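Local coordinates for protein mycolic acid synthase (Mycobacterium tuberculosis, PDB 1L1E) that probably converts a double bond of alpha mycolic acids into a cyclopropane ring, using S-adenosyl-L-methionine as the one-carbon donor, at residues 25-30 with 237-242; 35-40 with 49-54; 226-231 with 280-285. All coordinates share one frame; numbering follows the deposited sequence.

Contact 1: 25-30 with 237-242; sequences LFLDPT and DMWATA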
loop_
_atom_site.group_PDB
_atom_site.type_symbol
_atom_site.label_atom_id
_atom_site.label_comp_id
_atom_site.label_asym_id
_atom_site.label_seq_id
_atom_site.Cartn_x
_atom_site.Cartn_y
_atom_site.Cartn_z
ATOM N N LEU A 25 -0.245 14.649 -10.377
ATOM C CA LEU A 25 -1.448 15.441 -10.600
ATOM C C LEU A 25 -2.563 15.132 -9.600
ATOM O O LEU A 25 -3.526 15.895 -9.497
ATOM C CB LEU A 25 -1.975 15.254 -12.029
ATOM C CG LEU A 25 -1.115 15.881 -13.137
ATOM C CD1 LEU A 25 -1.774 15.630 -14.486
ATOM C CD2 LEU A 25 -0.944 17.379 -12.885
ATOM N N PHE A 26 -2.463 14.016 -8.879
ATOM C CA PHE A 26 -3.498 13.709 -7.895
ATOM C C PHE A 26 -2.987 13.250 -6.532
ATOM O O PHE A 26 -3.664 13.438 -5.522
ATOM C CB PHE A 26 -4.545 12.727 -8.472
ATOM C CG PHE A 26 -4.026 11.341 -8.761
ATOM C CD1 PHE A 26 -3.980 10.379 -7.759
ATOM C CD2 PHE A 26 -3.628 10.987 -10.048
ATOM C CE1 PHE A 26 -3.550 9.083 -8.031
ATOM C CE2 PHE A 26 -3.195 9.695 -10.332
ATOM C CZ PHE A 26 -3.158 8.743 -9.319
ATOM N N LEU A 27 -1.786 12.682 -6.479
ATOM C CA LEU A 27 -1.240 12.258 -5.186
ATOM C C LEU A 27 -0.827 13.498 -4.382
ATOM O O LEU A 27 -0.609 14.571 -4.946
ATOM C CB LEU A 27 -0.019 11.352 -5.387
ATOM C CG LEU A 27 -0.203 10.080 -6.226
ATOM C CD1 LEU A 27 1.114 9.331 -6.327
ATOM C CD2 LEU A 27 -1.262 9.208 -5.595
ATOM N N ASP A 28 -0.733 13.357 -3.066
ATOM C CA ASP A 28 -0.315 14.472 -2.225
ATOM C C ASP A 28 1.194 14.685 -2.482
ATOM O O ASP A 28 1.805 13.913 -3.216
ATOM C CB ASP A 28 -0.567 14.132 -0.753
ATOM C CG ASP A 28 0.384 13.085 -0.233
ATOM O OD1 ASP A 28 0.310 11.919 -0.688
ATOM O OD2 ASP A 28 1.214 13.434 0.631
ATOM N N PRO A 29 1.806 15.730 -1.887
ATOM C CA PRO A 29 3.233 16.019 -2.073
ATOM C C PRO A 29 4.208 14.880 -1.770
ATOM O O PRO A 29 5.219 14.732 -2.450
ATOM C CB PRO A 29 3.459 17.228 -1.171
ATOM C CG PRO A 29 2.160 17.954 -1.286
ATOM C CD PRO A 29 1.164 16.814 -1.125
ATOM N N THR A 30 3.913 14.086 -0.749
ATOM C CA THR A 30 4.781 12.967 -0.387
ATOM C C THR A 30 4.648 11.831 -1.399
ATOM O O THR A 30 5.384 10.847 -1.340
ATOM C CB THR A 30 4.418 12.401 1.001
ATOM O OG1 THR A 30 3.170 11.702 0.920
ATOM C CG2 THR A 30 4.303 13.529 2.024
ATOM N N ASP A 237 -11.887 9.590 -3.050
ATOM C CA ASP A 237 -12.643 10.780 -3.430
ATOM C C ASP A 237 -11.673 11.931 -3.665
ATOM O O ASP A 237 -11.751 12.642 -4.671
ATOM C CB ASP A 237 -13.634 11.193 -2.331
ATOM C CG ASP A 237 -14.877 10.322 -2.295
ATOM O OD1 ASP A 237 -15.265 9.787 -3.355
ATOM O OD2 ASP A 237 -15.478 10.188 -1.202
ATOM N N MET A 238 -10.747 12.113 -2.733
ATOM C CA MET A 238 -9.790 13.197 -2.862
ATOM C C MET A 238 -8.852 13.052 -4.055
ATOM O O MET A 238 -8.523 14.048 -4.696
ATOM C CB MET A 238 -9.016 13.374 -1.555
ATOM C CG MET A 238 -9.904 13.897 -0.416
ATOM S SD MET A 238 -9.054 14.147 1.152
ATOM C CE MET A 238 -8.404 15.767 0.936
ATOM N N TRP A 239 -8.425 11.831 -4.374
ATOM C CA TRP A 239 -7.560 11.659 -5.539
ATOM C C TRP A 239 -8.341 12.015 -6.793
ATOM O O TRP A 239 -7.800 12.616 -7.724
ATOM C CB TRP A 239 -7.051 10.217 -5.668
ATOM C CG TRP A 239 -5.946 9.844 -4.710
ATOM C CD1 TRP A 239 -5.047 10.688 -4.115
ATOM C CD2 TRP A 239 -5.597 8.523 -4.288
ATOM N NE1 TRP A 239 -4.162 9.971 -3.349
ATOM C CE2 TRP A 239 -4.476 8.638 -3.438
ATOM C CE3 TRP A 239 -6.125 7.245 -4.547
ATOM C CZ2 TRP A 239 -3.873 7.528 -2.841
ATOM C CZ3 TRP A 239 -5.524 6.140 -3.953
ATOM C CH2 TRP A 239 -4.412 6.289 -3.110
ATOM N N ALA A 240 -9.620 11.641 -6.816
ATOM C CA ALA A 240 -10.479 11.916 -7.962
ATOM C C ALA A 240 -10.662 13.418 -8.163
ATOM O O ALA A 240 -10.490 13.935 -9.276
ATOM C CB ALA A 240 -11.841 11.239 -7.767
ATOM N N THR A 241 -11.009 14.113 -7.082
ATOM C CA THR A 241 -11.219 15.566 -7.123
ATOM C C THR A 241 -9.989 16.299 -7.648
ATOM O O THR A 241 -10.102 17.235 -8.433
ATOM C CB THR A 241 -11.578 16.110 -5.711
ATOM O OG1 THR A 241 -12.818 15.529 -5.285
ATOM C CG2 THR A 241 -11.720 17.638 -5.730
ATOM N N ALA A 242 -8.813 15.854 -7.221
ATOM C CA ALA A 242 -7.557 16.459 -7.643
ATOM C C ALA A 242 -7.278 16.199 -9.132
ATOM O O ALA A 242 -6.913 17.115 -9.883
ATOM C CB ALA A 242 -6.420 15.915 -6.789
HETATM O O HOH W 1 -1.774 10.782 -1.652
#
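Phe26 turns its side chain into helix 229-245, where Trp239 and Ala242, one turn apart, receive it. Its CB lies 3.3 Å from the carbonyl O of Trp239 and 4.1 Å from CB of Ala242. A chi1 of 67° puts CG between the backbone N and the carbonyl carbon. CD1 does most of the touching: it meets CB and CG of Trp239, the latter at 3.7 Å. CE1 lies 4.1 Å above the indole plane, offset toward its rim, on the face that Leu27 CD2 also covers. Phe26 and Trp239 form a T-shaped (edge-to-face) stack, the edge of Phe26 toward the five-membered ring of Trp239, with planes 68° apart. Leu27 CD2 makes an off-centre CH-pi contact 4.1 Å from the centroid of that ring.

The indole N-H has its own partner. Water 1 lies in the indole plane, accepts from Trp239 NE1 at 3.0 Å and donates to Asp28 OD1 at 2.6 Å, so the buried polar edge is joined to the loop through one solvent molecule. The other carboxylate oxygen, Asp28 OD2, takes the backbone N of Thr30 in an Asx turn and also its OG1. Leu27 further touches Tyr33 and Trp75, assigned by similarity to S-adenosyl-L-methionine binding, and the Trp239 ring meets that of Tyr33; the arrangement is thus an aromatic cluster bordering the cofactor site of this methyltransferase.

Contact 2: 35-40 with 49-54; sequences CAYFER and QIAKID. With CO3 (carbonate ion), chain C.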
loop_
_atom_site.group_PDB
_atom_site.type_symbol
_atom_site.label_atom_id
_atom_site.label_comp_id
_atom_site.label_asym_id
_atom_site.label_seq_id
_atom_site.Cartn_x
_atom_site.Cartn_y
_atom_site.Cartn_z
ATOM N N CYS A 35 -4.258 3.820 0.719
ATOM C CA CYS A 35 -5.257 4.331 1.653
ATOM C C CYS A 35 -4.671 5.203 2.765
ATOM O O CYS A 35 -3.796 4.763 3.508
ATOM C CB CYS A 35 -6.006 3.168 2.296
ATOM S SG CYS A 35 -7.271 3.700 3.452
ATOM N N ALA A 36 -5.153 6.440 2.883
ATOM C CA ALA A 36 -4.651 7.329 3.928
ATOM C C ALA A 36 -5.411 7.087 5.234
ATOM O O ALA A 36 -6.353 6.275 5.275
ATOM C CB ALA A 36 -4.779 8.792 3.492
ATOM N N TYR A 37 -4.994 7.765 6.301
ATOM C CA TYR A 37 -5.640 7.618 7.604
ATOM C C TYR A 37 -6.060 8.968 8.191
ATOM O O TYR A 37 -5.228 9.729 8.682
ATOM C CB TYR A 37 -4.709 6.885 8.567
ATOM C CG TYR A 37 -5.311 6.584 9.928
ATOM C CD1 TYR A 37 -6.574 6.002 10.050
ATOM C CD2 TYR A 37 -4.595 6.847 11.094
ATOM C CE1 TYR A 37 -7.111 5.686 11.303
ATOM C CE2 TYR A 37 -5.122 6.533 12.358
ATOM C CZ TYR A 37 -6.373 5.959 12.450
ATOM O OH TYR A 37 -6.895 5.685 13.694
ATOM N N PHE A 38 -7.355 9.262 8.136
ATOM C CA PHE A 38 -7.866 10.518 8.668
ATOM C C PHE A 38 -8.114 10.451 10.176
ATOM O O PHE A 38 -9.248 10.273 10.617
ATOM C CB PHE A 38 -9.149 10.922 7.932
ATOM C CG PHE A 38 -8.942 11.197 6.461
ATOM C CD1 PHE A 38 -8.853 10.146 5.543
ATOM C CD2 PHE A 38 -8.790 12.506 6.001
ATOM C CE1 PHE A 38 -8.611 10.395 4.181
ATOM C CE2 PHE A 38 -8.548 12.768 4.654
ATOM C CZ PHE A 38 -8.457 11.702 3.740
ATOM N N GLU A 39 -7.043 10.574 10.959
ATOM C CA GLU A 39 -7.149 10.555 12.419
ATOM C C GLU A 39 -8.144 11.625 12.822
ATOM O O GLU A 39 -9.012 11.393 13.666
ATOM C CB GLU A 39 -5.806 10.869 13.074
ATOM C CG GLU A 39 -4.908 9.688 13.262
ATOM C CD GLU A 39 -3.614 10.077 13.935
ATOM O OE1 GLU A 39 -2.891 9.173 14.391
ATOM O OE2 GLU A 39 -3.316 11.288 14.004
ATOM N N ARG A 40 -7.983 12.804 12.225
ATOM C CA ARG A 40 -8.889 13.925 12.452
ATOM C C ARG A 40 -9.622 14.076 11.126
ATOM O O ARG A 40 -9.001 14.022 10.064
ATOM C CB ARG A 40 -8.149 15.244 12.728
ATOM C CG ARG A 40 -6.817 15.163 13.462
ATOM C CD ARG A 40 -6.317 16.584 13.761
ATOM N NE ARG A 40 -6.389 17.459 12.587
ATOM C CZ ARG A 40 -5.421 17.607 11.686
ATOM N NH1 ARG A 40 -4.282 16.942 11.807
ATOM N NH2 ARG A 40 -5.595 18.415 10.651
ATOM N N GLN A 49 -1.968 11.069 5.117
ATOM C CA GLN A 49 -1.020 10.065 4.617
ATOM C C GLN A 49 0.124 9.971 5.620
ATOM O O GLN A 49 0.707 8.898 5.825
ATOM C CB GLN A 49 -0.485 10.449 3.226
ATOM C CG GLN A 49 -1.528 10.370 2.115
ATOM C CD GLN A 49 -1.930 8.934 1.763
ATOM O OE1 GLN A 49 -1.851 8.027 2.593
ATOM N NE2 GLN A 49 -2.380 8.735 0.530
ATOM N N ILE A 50 0.461 11.092 6.253
ATOM C CA ILE A 50 1.520 11.049 7.255
ATOM C C ILE A 50 0.965 10.316 8.473
ATOM O O ILE A 50 1.685 9.586 9.160
ATOM C CB ILE A 50 2.002 12.467 7.650
ATOM C CG1 ILE A 50 2.809 13.073 6.496
ATOM C CG2 ILE A 50 2.827 12.408 8.937
ATOM C CD1 ILE A 50 4.101 12.342 6.175
ATOM N N ALA A 51 -0.334 10.487 8.722
ATOM C CA ALA A 51 -0.984 9.812 9.839
ATOM C C ALA A 51 -0.986 8.288 9.626
ATOM O O ALA A 51 -0.837 7.512 10.581
ATOM C CB ALA A 51 -2.413 10.311 9.992
ATOM N N LYS A 52 -1.170 7.862 8.379
ATOM C CA LYS A 52 -1.181 6.438 8.067
ATOM C C LYS A 52 0.230 5.853 8.236
ATOM O O LYS A 52 0.405 4.762 8.790
ATOM C CB LYS A 52 -1.723 6.236 6.645
ATOM C CG LYS A 52 -1.663 4.803 6.113
ATOM C CD LYS A 52 -0.316 4.497 5.454
ATOM C CE LYS A 52 -0.000 5.433 4.260
ATOM N NZ LYS A 52 -1.020 5.432 3.145
ATOM N N ILE A 53 1.237 6.578 7.769
ATOM C CA ILE A 53 2.617 6.121 7.909
ATOM C C ILE A 53 2.943 5.932 9.407
ATOM O O ILE A 53 3.459 4.884 9.814
ATOM C CB ILE A 53 3.580 7.130 7.253
ATOM C CG1 ILE A 53 3.325 7.160 5.749
ATOM C CG2 ILE A 53 5.018 6.781 7.577
ATOM C CD1 ILE A 53 4.102 8.229 5.001
ATOM N N ASP A 54 2.607 6.915 10.243
ATOM C CA ASP A 54 2.870 6.778 11.681
ATOM C C ASP A 54 2.054 5.634 12.301
ATOM O O ASP A 54 2.504 4.962 13.227
ATOM C CB ASP A 54 2.559 8.082 12.441
ATOM C CG ASP A 54 3.505 9.223 12.080
ATOM O OD1 ASP A 54 4.543 8.971 11.423
ATOM O OD2 ASP A 54 3.206 10.378 12.455
HETATM C C CO3 C . -4.041 0.170 -0.323
HETATM O O1 CO3 C . -3.775 -1.209 0.193
HETATM O O2 CO3 C . -4.286 0.371 -1.649
HETATM O O3 CO3 C . -4.049 1.212 0.539
#
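Lys52 NZ is gripped by two carbonyl oxygens, one from each segment: it donates to Cys35 O at 2.9 Å and to Gln49 OE1, three residues back on its own helix, at 2.8 Å. A third partner is OG of Ser34, a residue assigned by similarity to S-adenosyl-L-methionine binding, and the nearest atoms of the Lys52 side chain and the bound S-adenosyl-L-homocysteine are about 5 Å apart. The amine comes to Cys35 O from above the carbonyl plane, 56° out of it, whereas it is tilted only 23° from the plane of the Gln49 amide. CG of Lys52 starts anti to the backbone N (chi1 174°), and the chain then bends at each following torsion, curling over the Cys35 carbonyl. No carboxylate is among these partners; a charged Lys52 would probably be stabilised by the dipoles of the carbonyl and hydroxyl groups.

CB of Ala36 sits over the face of the Gln49 amide, 3.3 Å from CD of Gln49, whose NE2 donates to Ser34 O. Tyr37 presses its CB onto CB of Lys52 at 3.6 Å. Its ring runs beside the helix backbone, with Ala51 O and Lys52 N at the ring edge. Ala51 CB points toward the loop and comes 3.2 Å from Tyr37 O, and the carboxylate end of Glu39 borders it.

At the other end, Cys35 N donates at 2.6 Å to O3 of the carbonate, an ion probably from the crystallisation liquor that His167 NE2 also binds. The loop is thus held between two helices: helix 45-58 carries Gln49, Ala51 and Lys52, while helix 229-245 meets Cys35 through Tyr232 and Phe38 through His231, Thr235 and Met238. Helix 45-58 in turn packs through Ile53 on helix 77-86.

Contact 3: 226-231 with 280-285; sequences QSLQLH and VDQFTL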
loop_
_atom_site.group_PDB
_atom_site.type_symbol
_atom_site.label_atom_id
_atom_site.label_comp_id
_atom_site.label_asym_id
_atom_site.label_seq_id
_atom_site.Cartn_x
_atom_site.Cartn_y
_atom_site.Cartn_z
ATOM N N GLN A 226 -6.694 -4.152 11.840
ATOM C CA GLN A 226 -7.426 -2.895 11.894
ATOM C C GLN A 226 -7.968 -2.604 10.519
ATOM O O GLN A 226 -7.227 -2.660 9.544
ATOM C CB GLN A 226 -6.503 -1.749 12.341
ATOM C CG GLN A 226 -7.122 -0.348 12.197
ATOM C CD GLN A 226 -6.319 0.716 12.950
ATOM O OE1 GLN A 226 -5.218 0.442 13.432
ATOM N NE2 GLN A 226 -6.870 1.929 13.051
ATOM N N SER A 227 -9.266 -2.319 10.431
ATOM C CA SER A 227 -9.870 -2.005 9.142
ATOM C C SER A 227 -9.902 -0.492 8.943
ATOM O O SER A 227 -10.106 0.265 9.892
ATOM C CB SER A 227 -11.289 -2.571 9.061
ATOM O OG SER A 227 -12.090 -2.047 10.099
ATOM N N LEU A 228 -9.696 -0.058 7.705
ATOM C CA LEU A 228 -9.691 1.363 7.365
ATOM C C LEU A 228 -10.645 1.630 6.213
ATOM O O LEU A 228 -10.460 2.566 5.439
ATOM C CB LEU A 228 -8.277 1.784 6.959
ATOM C CG LEU A 228 -7.246 1.742 8.090
ATOM C CD1 LEU A 228 -5.864 2.002 7.519
ATOM C CD2 LEU A 228 -7.600 2.790 9.148
ATOM N N GLN A 229 -11.673 0.797 6.113
ATOM C CA GLN A 229 -12.653 0.892 5.042
ATOM C C GLN A 229 -13.058 2.298 4.591
ATOM O O GLN A 229 -12.866 2.659 3.421
ATOM C CB GLN A 229 -13.902 0.099 5.436
ATOM C CG GLN A 229 -14.940 -0.042 4.333
ATOM C CD GLN A 229 -16.035 -1.014 4.720
ATOM O OE1 GLN A 229 -16.725 -0.820 5.720
ATOM N NE2 GLN A 229 -16.189 -2.081 3.937
ATOM N N LEU A 230 -13.612 3.085 5.512
ATOM C CA LEU A 230 -14.083 4.429 5.175
ATOM C C LEU A 230 -12.973 5.440 4.911
ATOM O O LEU A 230 -13.206 6.482 4.303
ATOM C CB LEU A 230 -15.021 4.947 6.275
ATOM C CG LEU A 230 -16.252 4.064 6.558
ATOM C CD1 LEU A 230 -17.144 4.728 7.598
ATOM C CD2 LEU A 230 -17.035 3.823 5.272
ATOM N N HIS A 231 -11.763 5.151 5.368
ATOM C CA HIS A 231 -10.657 6.066 5.120
ATOM C C HIS A 231 -10.245 5.923 3.661
ATOM O O HIS A 231 -9.775 6.876 3.044
ATOM C CB HIS A 231 -9.480 5.754 6.047
ATOM C CG HIS A 231 -9.773 6.008 7.496
ATOM N ND1 HIS A 231 -9.685 7.261 8.069
ATOM C CD2 HIS A 231 -10.189 5.175 8.480
ATOM C CE1 HIS A 231 -10.032 7.188 9.342
ATOM N NE2 HIS A 231 -10.343 5.934 9.616
ATOM N N VAL A 280 -9.996 -2.492 3.607
ATOM C CA VAL A 280 -8.541 -2.331 3.660
ATOM C C VAL A 280 -8.157 -2.619 5.106
ATOM O O VAL A 280 -8.639 -1.957 6.029
ATOM C CB VAL A 280 -8.090 -0.908 3.289
ATOM C CG1 VAL A 280 -6.602 -0.736 3.596
ATOM C CG2 VAL A 280 -8.332 -0.656 1.813
ATOM N N ASP A 281 -7.290 -3.609 5.295
ATOM C CA ASP A 281 -6.865 -4.023 6.621
ATOM C C ASP A 281 -5.358 -3.915 6.835
ATOM O O ASP A 281 -4.567 -4.040 5.896
ATOM C CB ASP A 281 -7.268 -5.479 6.869
ATOM C CG ASP A 281 -8.718 -5.638 7.343
ATOM O OD1 ASP A 281 -9.481 -4.655 7.343
ATOM O OD2 ASP A 281 -9.090 -6.773 7.710
ATOM N N GLN A 282 -4.975 -3.687 8.084
ATOM C CA GLN A 282 -3.576 -3.629 8.454
ATOM C C GLN A 282 -3.411 -4.813 9.395
ATOM O O GLN A 282 -4.043 -4.867 10.457
ATOM C CB GLN A 282 -3.232 -2.326 9.195
ATOM C CG GLN A 282 -3.249 -1.039 8.349
ATOM C CD GLN A 282 -2.358 0.060 8.946
ATOM O OE1 GLN A 282 -2.132 0.100 10.157
ATOM N NE2 GLN A 282 -1.852 0.953 8.095
ATOM N N PHE A 283 -2.582 -5.773 8.992
ATOM C CA PHE A 283 -2.335 -6.958 9.800
ATOM C C PHE A 283 -0.990 -6.853 10.482
ATOM O O PHE A 283 0.028 -6.614 9.831
ATOM C CB PHE A 283 -2.312 -8.229 8.942
ATOM C CG PHE A 283 -3.582 -8.489 8.181
ATOM C CD1 PHE A 283 -3.793 -7.911 6.940
ATOM C CD2 PHE A 283 -4.552 -9.351 8.694
ATOM C CE1 PHE A 283 -4.950 -8.187 6.207
ATOM C CE2 PHE A 283 -5.709 -9.635 7.971
ATOM C CZ PHE A 283 -5.909 -9.055 6.725
ATOM N N THR A 284 -0.980 -7.023 11.795
ATOM C CA THR A 284 0.267 -7.000 12.512
ATOM C C THR A 284 0.601 -8.469 12.718
ATOM O O THR A 284 -0.175 -9.217 13.317
ATOM C CB THR A 284 0.141 -6.290 13.868
ATOM O OG1 THR A 284 -0.299 -4.937 13.663
ATOM C CG2 THR A 284 1.498 -6.273 14.569
ATOM N N LEU A 285 1.744 -8.884 12.193
ATOM C CA LEU A 285 2.169 -10.272 12.307
ATOM C C LEU A 285 3.491 -10.393 13.062
ATOM O O LEU A 285 4.469 -9.720 12.735
ATOM C CB LEU A 285 2.321 -10.871 10.910
ATOM C CG LEU A 285 1.210 -10.526 9.918
ATOM C CD1 LEU A 285 1.581 -11.069 8.561
ATOM C CD2 LEU A 285 -0.114 -11.088 10.386
#
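Residues 226-227 and 280-282 run antiparallel as neighbouring strands, Gln226 and Gln282 forming a hydrogen-bonded pair and Ser227 and Asp281 the non-hydrogen-bonded pair beside it. Gln226 N donates to Gln282 O at 3.1 Å, and Gln282 N returns a bond to Gln226 O at 2.9 Å. The ladder ends with Leu228 N, which donates to Val280 O at 2.7 Å and nearly along the C=O axis. Leu228 occupies the N-cap position of helix 229-245, so this last bond holds the chain just where strand gives way to helix. CA-H...O contacts fill the interval, Asp281 CA approaching Gln226 O and Ser227 CA approaching Val280 O.

On one face of the sheet lie the side chains of Gln226 and Gln282. Gln282 CG is anti to its carbonyl carbon (chi1 -70°), and the chain continues extended. This CG meets CD1 of Leu228 at 4.1 Å, the two side chains crossing obliquely, and NE2 passes the same methyl at 4.2 Å. On the opposite face, Asp281 brings OD1 to 3.3 Å from CB of Ser227, a contact with carbon.

Across the sheet, Asp281 is hydrogen-bonded through its backbone to Thr168, so antiparallel 279-286 lies between 163-170 and 221-227, the latter outermost within this chain. The strand order 3-2-1-4-5-7-6 is the hallmark of the Rossmann-like class I S-adenosylmethionine-dependent methyltransferase sheet. The chemistry implies a junction held chiefly by main-chain bonds, with Lys59 NZ joining the two glutamine amides through hydrogen bonds to their OE1 atoms. The hydrogen bond between Gln282 NE2 and His167 ND1 is consistent with a second-shell role: it would help fix the imidazole whose NE2 meets the carbonate, an ion probably from the crystallisation liquor.

Contacts 1 and 2 are buried, contact 3 only partly so, lying where the outermost strand 221-227 pairs with its neighbour. Helix 229-245 serves contacts 1 and 3, whose nearest atoms are about 7 Å apart; contact 2 bridges them, Phe38 CZ meeting Met238 SD at 3.6 Å and Tyr37 CD1 meeting Leu228 CD2 at 3.5 Å. Their chemistry follows their place. Aromatic rings and one water dominate contact 1 near the cofactor; contact 2 is marked by a lysine shared among carbonyls and, separately, by a backbone N-H bound to carbonate; main-chain pairing carries contact 3. Loops form half of contacts 1 and 2, whereas contact 3 joins the sheet edge to the start of helix 229-245.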